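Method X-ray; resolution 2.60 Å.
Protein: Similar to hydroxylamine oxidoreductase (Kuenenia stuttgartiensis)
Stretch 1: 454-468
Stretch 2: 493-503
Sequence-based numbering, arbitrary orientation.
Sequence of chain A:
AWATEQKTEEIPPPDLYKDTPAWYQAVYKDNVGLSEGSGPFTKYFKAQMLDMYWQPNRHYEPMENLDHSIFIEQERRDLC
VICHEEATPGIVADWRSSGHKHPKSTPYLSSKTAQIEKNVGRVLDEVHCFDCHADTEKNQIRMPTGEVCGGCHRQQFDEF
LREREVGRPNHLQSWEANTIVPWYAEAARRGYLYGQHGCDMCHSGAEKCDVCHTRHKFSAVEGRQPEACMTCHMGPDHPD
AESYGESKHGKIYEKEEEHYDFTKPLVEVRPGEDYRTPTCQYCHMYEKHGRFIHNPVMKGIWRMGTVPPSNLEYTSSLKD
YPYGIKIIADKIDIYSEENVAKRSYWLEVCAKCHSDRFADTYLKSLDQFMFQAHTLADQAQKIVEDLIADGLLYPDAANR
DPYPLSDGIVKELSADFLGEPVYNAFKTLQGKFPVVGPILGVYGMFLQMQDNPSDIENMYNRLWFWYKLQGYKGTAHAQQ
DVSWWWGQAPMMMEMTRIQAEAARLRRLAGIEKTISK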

# COMPACT_ATOMS: atom_id res chain seq x y z
N SER A 454 -54.75 40.05 22.46
CA SER A 454 -54.97 39.78 23.87
C SER A 454 -54.22 38.51 24.27
O SER A 454 -53.52 37.89 23.46
N ASP A 455 -54.36 38.12 25.53
CA ASP A 455 -53.67 36.93 26.02
C ASP A 455 -54.21 35.67 25.34
O ASP A 455 -53.43 34.81 24.91
N ILE A 456 -55.53 35.55 25.23
CA ILE A 456 -56.12 34.30 24.75
C ILE A 456 -55.95 34.15 23.25
O ILE A 456 -55.94 33.03 22.73
N GLU A 457 -55.82 35.26 22.52
CA GLU A 457 -55.62 35.18 21.07
C GLU A 457 -54.26 34.57 20.74
O GLU A 457 -54.14 33.79 19.78
N ASN A 458 -53.23 34.91 21.51
CA ASN A 458 -51.91 34.32 21.29
C ASN A 458 -51.79 32.92 21.86
O ASN A 458 -50.94 32.15 21.40
N MET A 459 -52.60 32.57 22.86
CA MET A 459 -52.69 31.17 23.26
C MET A 459 -53.16 30.31 22.10
O MET A 459 -52.54 29.28 21.78
N TYR A 460 -54.25 30.71 21.45
CA TYR A 460 -54.73 29.99 20.28
C TYR A 460 -53.71 30.04 19.14
O TYR A 460 -53.52 29.05 18.43
N ASN A 461 -53.06 31.19 18.96
CA ASN A 461 -52.04 31.31 17.93
C ASN A 461 -50.93 30.27 18.13
O ASN A 461 -50.49 29.63 17.17
N ARG A 462 -50.47 30.11 19.37
CA ARG A 462 -49.47 29.08 19.64
C ARG A 462 -50.03 27.68 19.43
O ARG A 462 -49.27 26.75 19.14
N LEU A 463 -51.34 27.51 19.58
CA LEU A 463 -51.94 26.19 19.36
C LEU A 463 -51.86 25.79 17.90
O LEU A 463 -51.40 24.68 17.57
N TRP A 464 -52.29 26.67 16.99
CA TRP A 464 -52.39 26.30 15.58
C TRP A 464 -51.15 26.65 14.76
O TRP A 464 -50.97 26.07 13.68
N PHE A 465 -50.30 27.55 15.24
CA PHE A 465 -49.11 27.93 14.48
C PHE A 465 -47.81 27.38 15.05
O PHE A 465 -46.79 27.42 14.36
N TRP A 466 -47.81 26.89 16.29
CA TRP A 466 -46.62 26.28 16.87
C TRP A 466 -46.81 24.79 17.12
O TRP A 466 -46.09 23.96 16.56
N TYR A 467 -47.80 24.43 17.94
CA TYR A 467 -47.88 23.06 18.44
C TYR A 467 -48.57 22.13 17.45
O TYR A 467 -48.21 20.96 17.35
N LYS A 468 -49.57 22.63 16.72
CA LYS A 468 -50.13 21.84 15.63
C LYS A 468 -49.08 21.57 14.56
O LYS A 468 -49.00 20.46 14.02
N MET A 493 -52.57 21.57 26.12
CA MET A 493 -52.26 22.46 27.24
C MET A 493 -52.71 23.89 26.96
O MET A 493 -53.14 24.60 27.87
N GLU A 494 -52.59 24.34 25.71
CA GLU A 494 -53.14 25.65 25.36
C GLU A 494 -54.66 25.65 25.45
O GLU A 494 -55.26 26.65 25.85
N MET A 495 -55.30 24.53 25.11
CA MET A 495 -56.74 24.42 25.30
C MET A 495 -57.11 24.56 26.77
O MET A 495 -58.16 25.13 27.10
N THR A 496 -56.26 24.06 27.67
CA THR A 496 -56.47 24.26 29.10
C THR A 496 -56.41 25.74 29.45
O THR A 496 -57.28 26.25 30.17
N ARG A 497 -55.40 26.45 28.95
CA ARG A 497 -55.26 27.87 29.24
C ARG A 497 -56.39 28.68 28.61
O ARG A 497 -56.86 29.66 29.19
N ILE A 498 -56.84 28.27 27.42
CA ILE A 498 -57.89 29.01 26.73
C ILE A 498 -59.22 28.88 27.48
O ILE A 498 -59.96 29.85 27.62
N GLN A 499 -59.52 27.68 27.97
CA GLN A 499 -60.77 27.48 28.71
C GLN A 499 -60.75 28.23 30.03
O GLN A 499 -61.75 28.85 30.42
N ALA A 500 -59.62 28.19 30.74
CA ALA A 500 -59.52 28.91 32.01
C ALA A 500 -59.64 30.41 31.81
O ALA A 500 -60.26 31.11 32.62
N GLU A 501 -59.07 30.93 30.72
CA GLU A 501 -59.16 32.36 30.44
C GLU A 501 -60.58 32.74 30.02
O GLU A 501 -61.09 33.79 30.42
N ALA A 502 -61.22 31.90 29.21
CA ALA A 502 -62.61 32.16 28.84
C ALA A 502 -63.51 32.15 30.07
O ALA A 502 -64.36 33.03 30.22
N ALA A 503 -63.33 31.17 30.95
CA ALA A 503 -64.09 31.15 32.19
C ALA A 503 -63.72 32.32 33.10
O ALA A 503 -64.56 32.81 33.85

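Where two helices pack nearly antiparallel, a charged side chain can enter the interface if its charge is met by a nearby partner, and helices 455-468 and 493-503, inclined at 161° with axes 9.2 Å apart, illustrate the principle. Glu494 (chi1 m, chi2 m) points toward the facing helix and fills a hole formed by Met459, Arg462, Leu463 and Tyr467. Glu494 OE1 accepts a hydrogen bond from Arg462 NE at 2.9 Å, part of a salt bridge, and lies near the guanidinium plane; the same OE1 sits at the edge of the Tyr467 ring, 3.5 Å from CE2. Glu494 OE2 makes a long salt bridge with Arg497 NH1 (3.7 Å), one turn along its own helix, and has only this ionic contact, with no hydrogen bond.

One turn on, Ile498 (m, t) is the apolar knob, set among Ile456, Met459, Tyr460 and Leu463. Ile456 (t, t) brings CD1 to 3.7 Å from Ile498 CG2, while Met459 CB meets Ile498 CG1 at 3.7 Å. Met459, extended as m, t, t, also lays SD 3.7 Å from Arg497 CB.

Beyond this apolar layer, a water donates to Glu501 OE2 (2.7 Å) and weakly accepts from Ile456 N (3.4 Å), linking a carboxylate to a free first-turn amide. Nearby, Ser454 N and OG both donate to Glu457 OE1, each at 2.9 Å.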

# COMPACT_ATOMS: atom_id res chain seq x y z
CB SER A 454 -56.46 39.65 24.16
OG SER A 454 -57.05 38.61 23.41
CB ASP A 455 -53.81 36.82 27.54
CG ASP A 455 -52.54 36.32 28.20
OD1 ASP A 455 -51.72 35.68 27.51
OD2 ASP A 455 -52.36 36.57 29.41
CB ILE A 456 -57.61 34.22 25.17
CG1 ILE A 456 -58.10 32.78 25.11
CG2 ILE A 456 -58.47 35.14 24.31
CD1 ILE A 456 -59.46 32.57 25.74
CB GLU A 457 -55.76 36.56 20.44
CG GLU A 457 -57.20 37.01 20.25
CD GLU A 457 -57.31 38.46 19.83
OE1 GLU A 457 -56.95 39.33 20.65
OE2 GLU A 457 -57.74 38.72 18.69
CB ASN A 458 -50.83 35.22 21.90
CG ASN A 458 -50.19 36.14 20.87
OD1 ASN A 458 -50.69 36.27 19.75
ND2 ASN A 458 -49.08 36.77 21.24
CB MET A 459 -53.64 31.01 24.45
CG MET A 459 -53.24 31.73 25.71
SD MET A 459 -54.51 31.63 26.99
CE MET A 459 -53.81 32.68 28.25
CB TYR A 460 -56.07 30.55 19.82
CG TYR A 460 -56.55 29.96 18.52
CD1 TYR A 460 -56.68 28.59 18.35
CD2 TYR A 460 -56.89 30.78 17.45
CE1 TYR A 460 -57.11 28.05 17.16
CE2 TYR A 460 -57.33 30.25 16.25
CZ TYR A 460 -57.44 28.88 16.11
OH TYR A 460 -57.88 28.34 14.92
CB ASN A 461 -51.46 32.72 17.92
CG ASN A 461 -52.36 33.71 17.21
OD1 ASN A 461 -53.20 33.33 16.40
ND2 ASN A 461 -52.17 34.99 17.50
CB ARG A 462 -48.93 29.24 21.06
CG ARG A 462 -47.95 30.40 21.23
CD ARG A 462 -47.36 30.44 22.63
NE ARG A 462 -48.37 30.74 23.64
CZ ARG A 462 -48.72 31.97 23.99
NH1 ARG A 462 -48.16 33.02 23.40
NH2 ARG A 462 -49.65 32.15 24.92
CB LEU A 463 -53.39 26.19 19.85
CG LEU A 463 -54.12 24.85 20.02
CD1 LEU A 463 -55.25 24.99 21.02
CD2 LEU A 463 -54.67 24.33 18.69
CB TRP A 464 -53.63 26.95 14.95
CG TRP A 464 -53.54 28.43 14.75
CD1 TRP A 464 -53.99 29.40 15.61
CD2 TRP A 464 -53.00 29.12 13.62
NE1 TRP A 464 -53.75 30.64 15.08
CE2 TRP A 464 -53.14 30.50 13.86
CE3 TRP A 464 -52.41 28.70 12.43
CZ2 TRP A 464 -52.71 31.47 12.96
CZ3 TRP A 464 -51.98 29.66 11.53
CH2 TRP A 464 -52.13 31.03 11.80
CB PHE A 465 -49.01 29.46 14.37
CG PHE A 465 -48.06 29.93 13.30
CD1 PHE A 465 -48.42 29.87 11.96
CD2 PHE A 465 -46.81 30.43 13.63
CE1 PHE A 465 -47.55 30.30 10.98
CE2 PHE A 465 -45.94 30.86 12.65
CZ PHE A 465 -46.31 30.79 11.32
CB TRP A 466 -46.23 26.98 18.18
CG TRP A 466 -45.22 28.06 18.04
CD1 TRP A 466 -44.77 28.62 16.88
CD2 TRP A 466 -44.52 28.71 19.10
NE1 TRP A 466 -43.84 29.59 17.16
CE2 TRP A 466 -43.66 29.66 18.51
CE3 TRP A 466 -44.53 28.58 20.49
CZ2 TRP A 466 -42.83 30.48 19.27
CZ3 TRP A 466 -43.70 29.39 21.24
CH2 TRP A 466 -42.86 30.33 20.63
CB TYR A 467 -48.56 23.06 19.80
CG TYR A 467 -47.85 23.95 20.80
CD1 TYR A 467 -46.47 23.88 20.95
CD2 TYR A 467 -48.55 24.86 21.57
CE1 TYR A 467 -45.80 24.70 21.85
CE2 TYR A 467 -47.89 25.68 22.47
CZ TYR A 467 -46.52 25.59 22.61
OH TYR A 467 -45.87 26.41 23.51
CB LYS A 468 -51.34 22.55 15.03
CG LYS A 468 -51.81 21.95 13.70
CD LYS A 468 -53.27 22.24 13.42
CE LYS A 468 -53.54 23.72 13.25
NZ LYS A 468 -52.86 24.29 12.05
CB MET A 493 -50.77 22.43 27.55
CG MET A 493 -50.41 21.34 28.53
SD MET A 493 -48.66 20.94 28.52
CE MET A 493 -48.64 19.71 29.79
CB GLU A 494 -52.67 26.07 23.97
CG GLU A 494 -51.17 26.33 23.88
CD GLU A 494 -50.75 27.68 24.46
OE1 GLU A 494 -49.66 28.17 24.10
OE2 GLU A 494 -51.51 28.25 25.28
CB MET A 495 -57.24 23.08 24.75
CG MET A 495 -58.75 22.89 24.85
SD MET A 495 -59.68 23.96 23.74
CE MET A 495 -59.46 23.11 22.19
CB THR A 496 -55.43 23.48 29.90
OG1 THR A 496 -55.47 22.10 29.54
CG2 THR A 496 -55.69 23.62 31.39
CB ARG A 497 -53.91 28.38 28.76
CG ARG A 497 -52.70 27.71 29.39
CD ARG A 497 -51.41 28.33 28.86
NE ARG A 497 -50.22 27.81 29.52
CZ ARG A 497 -49.43 26.87 29.00
NH1 ARG A 497 -49.70 26.34 27.82
NH2 ARG A 497 -48.36 26.47 29.67
CB ILE A 498 -58.01 28.54 25.27
CG1 ILE A 498 -56.77 28.97 24.48
CG2 ILE A 498 -59.27 29.09 24.62
CD1 ILE A 498 -56.70 28.38 23.09
CB GLN A 499 -61.01 25.99 28.94
CG GLN A 499 -61.32 25.20 27.68
CD GLN A 499 -61.66 23.75 27.97
OE1 GLN A 499 -61.66 23.32 29.12
NE2 GLN A 499 -61.94 22.99 26.92
CB ALA A 500 -58.20 28.57 32.71
CB GLU A 501 -58.15 32.75 29.37
CG GLU A 501 -58.15 34.23 29.01
CD GLU A 501 -57.56 35.12 30.10
OE1 GLU A 501 -57.13 34.59 31.14
OE2 GLU A 501 -57.52 36.35 29.89
CB ALA A 502 -63.09 31.13 27.81
CB ALA A 503 -63.87 29.82 32.92
O HOH W 1 -57.51 37.29 27.41